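Local coordinates for protein L-asparagine oxygenase (Streptomyces coelicolor, PDB 2OG5) that catalyses the iron(II)- and 2-oxoglutarate-dependent 3-hydroxylation of L-asparagine, supplying hydroxyasparagine for the calcium-dependent antibiotic of Streptomyces coelicolor, at residues E50-L55 with G129-L134; T269-E274 with E278-L283. All coordinates share one frame; numbering follows the deposited sequence.

Contact 1 of 2, residues E50-L55 with G129-L134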
loop_
_atom_site.group_PDB
_atom_site.type_symbol
_atom_site.label_atom_id
_atom_site.label_comp_id
_atom_site.label_asym_id
_atom_site.label_seq_id
_atom_site.Cartn_x
_atom_site.Cartn_y
_atom_site.Cartn_z
ATOM N N GLU A 50 17.156 -4.356 -16.497
ATOM C CA GLU A 50 18.390 -5.137 -16.370
ATOM C C GLU A 50 18.671 -5.489 -14.915
ATOM O O GLU A 50 18.998 -6.623 -14.592
ATOM C CB GLU A 50 19.582 -4.359 -16.946
ATOM C CG GLU A 50 20.917 -5.111 -16.921
ATOM C CD GLU A 50 22.097 -4.281 -17.447
ATOM O OE1 GLU A 50 21.967 -3.040 -17.581
ATOM O OE2 GLU A 50 23.168 -4.877 -17.720
ATOM N N ILE A 51 18.548 -4.494 -14.045
ATOM C CA ILE A 51 18.807 -4.679 -12.623
ATOM C C ILE A 51 17.806 -5.670 -12.004
ATOM O O ILE A 51 18.194 -6.556 -11.249
ATOM C CB ILE A 51 18.734 -3.328 -11.865
ATOM C CG1 ILE A 51 19.863 -2.387 -12.306
ATOM C CG2 ILE A 51 18.842 -3.551 -10.363
ATOM C CD1 ILE A 51 19.600 -0.919 -11.969
ATOM N N ALA A 52 16.526 -5.511 -12.336
ATOM C CA ALA A 52 15.478 -6.377 -11.807
ATOM C C ALA A 52 15.652 -7.821 -12.264
ATOM O O ALA A 52 15.510 -8.746 -11.465
ATOM C CB ALA A 52 14.109 -5.853 -12.207
ATOM N N TRP A 53 15.976 -8.020 -13.540
ATOM C CA TRP A 53 16.190 -9.377 -14.050
ATOM C C TRP A 53 17.396 -10.049 -13.404
ATOM O O TRP A 53 17.348 -11.234 -13.084
ATOM C CB TRP A 53 16.324 -9.387 -15.578
ATOM C CG TRP A 53 15.009 -9.480 -16.265
ATOM C CD1 TRP A 53 14.409 -8.518 -17.027
ATOM C CD2 TRP A 53 14.110 -10.597 -16.249
ATOM N NE1 TRP A 53 13.195 -8.971 -17.492
ATOM C CE2 TRP A 53 12.984 -10.241 -17.023
ATOM C CE3 TRP A 53 14.143 -11.862 -15.646
ATOM C CZ2 TRP A 53 11.901 -11.107 -17.218
ATOM C CZ3 TRP A 53 13.065 -12.722 -15.837
ATOM C CH2 TRP A 53 11.959 -12.340 -16.619
ATOM N N LYS A 54 18.479 -9.295 -13.225
ATOM C CA LYS A 54 19.674 -9.819 -12.568
ATOM C C LYS A 54 19.365 -10.254 -11.133
ATOM O O LYS A 54 19.778 -11.325 -10.696
ATOM C CB LYS A 54 20.793 -8.778 -12.589
ATOM C CG LYS A 54 22.127 -9.256 -12.028
ATOM C CD LYS A 54 23.199 -8.191 -12.211
ATOM C CE LYS A 54 24.461 -8.489 -11.397
ATOM N NZ LYS A 54 25.145 -7.232 -10.933
ATOM N N LEU A 55 18.639 -9.417 -10.399
ATOM C CA LEU A 55 18.229 -9.773 -9.042
ATOM C C LEU A 55 17.337 -11.014 -9.037
ATOM O O LEU A 55 17.582 -11.961 -8.288
ATOM C CB LEU A 55 17.486 -8.602 -8.395
ATOM C CG LEU A 55 16.951 -8.796 -6.977
ATOM C CD1 LEU A 55 18.049 -9.107 -5.980
ATOM C CD2 LEU A 55 16.206 -7.536 -6.586
ATOM N N GLY A 129 8.461 -8.954 -10.430
ATOM C CA GLY A 129 7.604 -8.142 -9.566
ATOM C C GLY A 129 8.129 -8.031 -8.148
ATOM O O GLY A 129 8.142 -6.941 -7.564
ATOM N N ALA A 130 8.571 -9.155 -7.589
ATOM C CA ALA A 130 9.200 -9.135 -6.265
ATOM C C ALA A 130 10.457 -8.272 -6.264
ATOM O O ALA A 130 10.725 -7.553 -5.301
ATOM C CB ALA A 130 9.527 -10.548 -5.793
ATOM N N ALA A 131 11.242 -8.353 -7.333
ATOM C CA ALA A 131 12.474 -7.580 -7.446
ATOM C C ALA A 131 12.170 -6.090 -7.413
ATOM O O ALA A 131 12.741 -5.341 -6.630
ATOM C CB ALA A 131 13.239 -7.953 -8.740
ATOM N N VAL A 132 11.256 -5.647 -8.264
ATOM C CA VAL A 132 10.883 -4.235 -8.294
ATOM C C VAL A 132 10.372 -3.740 -6.926
ATOM O O VAL A 132 10.800 -2.695 -6.424
ATOM C CB VAL A 132 9.830 -3.975 -9.382
ATOM C CG1 VAL A 132 9.247 -2.576 -9.258
ATOM C CG2 VAL A 132 10.445 -4.199 -10.766
ATOM N N LEU A 133 9.451 -4.488 -6.326
ATOM C CA LEU A 133 8.862 -4.059 -5.066
ATOM C C LEU A 133 9.873 -4.033 -3.931
ATOM O O LEU A 133 9.892 -3.083 -3.153
ATOM C CB LEU A 133 7.673 -4.944 -4.692
ATOM C CG LEU A 133 6.390 -4.642 -5.468
ATOM C CD1 LEU A 133 5.425 -5.824 -5.345
ATOM C CD2 LEU A 133 5.712 -3.349 -4.981
ATOM N N LEU A 134 10.698 -5.071 -3.800
ATOM C CA LEU A 134 11.582 -5.129 -2.641
ATOM C C LEU A 134 12.754 -4.149 -2.792
ATOM O O LEU A 134 13.232 -3.582 -1.801
ATOM C CB LEU A 134 12.032 -6.564 -2.339
ATOM C CG LEU A 134 10.898 -7.499 -1.873
ATOM C CD1 LEU A 134 11.418 -8.883 -1.479
ATOM C CD2 LEU A 134 10.102 -6.907 -0.720
#

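Contact 2 of 2, residues T269-E274 with E278-L283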
loop_
_atom_site.group_PDB
_atom_site.type_symbol
_atom_site.label_atom_id
_atom_site.label_comp_id
_atom_site.label_asym_id
_atom_site.label_seq_id
_atom_site.Cartn_x
_atom_site.Cartn_y
_atom_site.Cartn_z
ATOM N N THR A 269 -13.504 1.416 11.929
ATOM C CA THR A 269 -13.493 2.427 12.994
ATOM C C THR A 269 -14.918 2.729 13.469
ATOM O O THR A 269 -15.792 3.064 12.672
ATOM C CB THR A 269 -12.806 3.734 12.545
ATOM O OG1 THR A 269 -11.453 3.457 12.156
ATOM C CG2 THR A 269 -12.806 4.770 13.682
ATOM N N GLU A 270 -15.134 2.596 14.775
ATOM C CA GLU A 270 -16.441 2.803 15.392
ATOM C C GLU A 270 -16.423 4.099 16.198
ATOM O O GLU A 270 -15.544 4.285 17.041
ATOM C CB GLU A 270 -16.752 1.647 16.344
ATOM C CG GLU A 270 -17.006 0.307 15.661
ATOM C CD GLU A 270 -18.340 0.238 14.937
ATOM O OE1 GLU A 270 -19.268 0.996 15.300
ATOM O OE2 GLU A 270 -18.465 -0.585 14.002
ATOM N N PRO A 271 -17.398 4.992 15.951
ATOM C CA PRO A 271 -17.501 6.205 16.756
ATOM C C PRO A 271 -18.070 5.881 18.132
ATOM O O PRO A 271 -18.991 5.067 18.231
ATOM C CB PRO A 271 -18.485 7.065 15.962
ATOM C CG PRO A 271 -19.343 6.090 15.253
ATOM C CD PRO A 271 -18.457 4.922 14.925
ATOM N N VAL A 272 -17.537 6.526 19.165
ATOM C CA VAL A 272 -17.956 6.302 20.557
ATOM C C VAL A 272 -18.959 7.364 21.020
ATOM O O VAL A 272 -19.619 7.190 22.048
ATOM C CB VAL A 272 -16.721 6.276 21.502
ATOM C CG1 VAL A 272 -17.125 6.369 22.971
ATOM C CG2 VAL A 272 -15.905 5.022 21.248
ATOM N N THR A 273 -19.077 8.455 20.261
ATOM C CA THR A 273 -20.031 9.534 20.547
ATOM C C THR A 273 -20.788 9.919 19.277
ATOM O O THR A 273 -20.386 9.538 18.175
ATOM C CB THR A 273 -19.306 10.784 21.064
ATOM O OG1 THR A 273 -18.447 11.298 20.035
ATOM C CG2 THR A 273 -18.477 10.455 22.292
ATOM N N GLU A 274 -21.867 10.686 19.420
ATOM C CA GLU A 274 -22.637 11.128 18.258
ATOM C C GLU A 274 -21.854 12.114 17.391
ATOM O O GLU A 274 -21.935 12.046 16.166
ATOM C CB GLU A 274 -23.987 11.741 18.664
ATOM C CG GLU A 274 -24.849 12.214 17.476
ATOM C CD GLU A 274 -24.994 11.164 16.373
ATOM O OE1 GLU A 274 -25.322 10.000 16.693
ATOM O OE2 GLU A 274 -24.778 11.498 15.183
ATOM N N GLU A 278 -20.984 11.788 13.355
ATOM C CA GLU A 278 -21.178 12.854 12.368
ATOM C C GLU A 278 -19.862 13.202 11.672
ATOM O O GLU A 278 -19.843 13.426 10.463
ATOM C CB GLU A 278 -21.768 14.115 13.012
ATOM C CG GLU A 278 -22.118 15.226 12.014
ATOM C CD GLU A 278 -22.785 16.416 12.666
ATOM O OE1 GLU A 278 -23.986 16.317 13.003
ATOM O OE2 GLU A 278 -22.108 17.457 12.838
ATOM N N ALA A 279 -18.779 13.263 12.450
ATOM C CA ALA A 279 -17.438 13.587 11.935
ATOM C C ALA A 279 -16.974 12.578 10.891
ATOM O O ALA A 279 -16.417 12.962 9.854
ATOM C CB ALA A 279 -16.429 13.671 13.080
ATOM N N LEU A 280 -17.199 11.296 11.162
ATOM C CA LEU A 280 -16.849 10.247 10.194
ATOM C C LEU A 280 -17.662 10.348 8.906
ATOM O O LEU A 280 -17.136 10.100 7.818
ATOM C CB LEU A 280 -17.038 8.855 10.794
ATOM C CG LEU A 280 -16.051 8.456 11.889
ATOM C CD1 LEU A 280 -16.421 7.089 12.443
ATOM C CD2 LEU A 280 -14.601 8.469 11.400
ATOM N N ARG A 281 -18.945 10.695 9.027
ATOM C CA ARG A 281 -19.779 10.876 7.850
ATOM C C ARG A 281 -19.270 12.044 7.003
ATOM O O ARG A 281 -19.173 11.926 5.785
ATOM C CB ARG A 281 -21.244 11.074 8.241
ATOM C CG ARG A 281 -21.907 9.791 8.721
ATOM C CD ARG A 281 -23.415 9.928 8.820
ATOM N NE ARG A 281 -23.826 10.852 9.867
ATOM C CZ ARG A 281 -24.087 10.518 11.134
ATOM N NH1 ARG A 281 -23.983 9.260 11.558
ATOM N NH2 ARG A 281 -24.455 11.463 11.988
ATOM N N GLU A 282 -18.910 13.157 7.641
ATOM C CA GLU A 282 -18.400 14.305 6.887
ATOM C C GLU A 282 -17.035 14.004 6.271
ATOM O O GLU A 282 -16.749 14.414 5.140
ATOM C CB GLU A 282 -18.319 15.574 7.751
ATOM C CG GLU A 282 -18.087 16.830 6.899
ATOM C CD GLU A 282 -17.896 18.106 7.693
ATOM O OE1 GLU A 282 -18.360 18.181 8.851
ATOM O OE2 GLU A 282 -17.281 19.047 7.140
ATOM N N LEU A 283 -16.188 13.303 7.018
ATOM C CA LEU A 283 -14.872 12.922 6.518
ATOM C C LEU A 283 -14.998 12.037 5.280
ATOM O O LEU A 283 -14.349 12.296 4.265
ATOM C CB LEU A 283 -14.090 12.211 7.615
ATOM C CG LEU A 283 -12.635 11.857 7.312
ATOM C CD1 LEU A 283 -11.810 13.112 7.093
ATOM C CD2 LEU A 283 -12.051 11.013 8.443
#

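Contact 1 of 2, residues E50-L55 with G129-L134
The flat group that touches across this contact is the peptide carbonyl of Ala52: the methyl CB of Ala131 lies 3.6 Å from Ala52 O, tilted out of the peptide plane. Trp53, which carries the one aromatic ring of these segments, leaves its helix pointing away from 129-134, though its side chain still packs on Leu128, just before that segment, and on Asp108. The motif is a helix-helix crossing beside the jelly-roll core, with segment axes 8.6 Å apart at closest approach and at 114° to each other. Alanines at the crossing let the backbones come this near: Ala52 and Ala131 have their CA atoms 5.4 Å apart, and both methyls point into the interface. One turn on from Ala52, Leu55 extends the contact, its CG turned anti to the backbone N (chi1 179°), which carries the branched end, CD2 foremost, onto Ala131. Leu55 also packs on Trp68 and Ala71 of helix 66-76 and on Met135. Behind the crossing, Leu133 and Leu134 rest on strand 326-333, so helix 128-140 is packed between helix 42-58 and a strand of the mixed sheet. The interface is buried and wholly apolar in its side chains, held by dispersion and shape. Val132 adds a looser touch, CG2 to Ala52 CB at 4.3 Å, while Leu55 CD2 sits 3.7 Å from Ala131 CB and 3.8 Å from Ala131 CA.

Contact 2 of 2, residues T269-E274 with E278-L283
Glu274 and Arg281 reach for each other along the surface of one helix, their side chains crossing at about a right angle while their charged ends lie nearly coplanar, with 24° between the carboxylate and guanidinium planes. The bond between them joins Arg281 NH2 to Glu274 OE2 at 3.2 Å, a salt bridge made at the guanidinium edge and meeting the oxygen nearly along its C-O axis. Both chains bend to get there: Glu274 folds back at chi2 (49°), and Arg281 turns at chi3 to bring its head toward the N-terminus of the helix. One guanidinium face passes over the backbone N of Glu278, 3.7 Å from the plane and off centre. Beneath this pair, Leu280 points at the incoming strand, and its CD1 meets the ring of Pro271, closest at CD, 3.9 Å away; Val264 and Phe232 also pack on the leucine. Strand 270-271 runs through a short loop into helix 274-290, where Thr273 is the N-cap, its OG1 bonded to Ala276 N and to Glu231 OE1, and the first turn is closed by Glu278 N to Glu274 O at 3.0 Å. An acidic Glu274 beside the helix start should be electrostatically favourable, and Arg281 probably also offsets the nearby charge of Glu278, whose OE1 is 5.3 Å from Glu274 OE2. The chemistry is thus divided, with ionic pairing on the exposed side and apolar packing beneath.

Overall arrangement
Contacts 1 and 2 lie on opposite sides of the chain's centre, their own centres 43 Å apart and their nearest atoms about 25 Å apart. They come in series: contact 1 joins helices 42-58 and 128-140, and contact 2 follows much later, around strand 270-271 and helix 274-290. They share no helix, strand or sheet. Contact 1 lies against the mixed sheet, whose strand 326-333 carries the asparagine-binding Arg329, while contact 2 joins the small two-stranded sheet 232-233/270-271 to a helix that leads into strand 292-294, an outer strand of the four-stranded sheet that also contains 176-179, with the iron ligand His179.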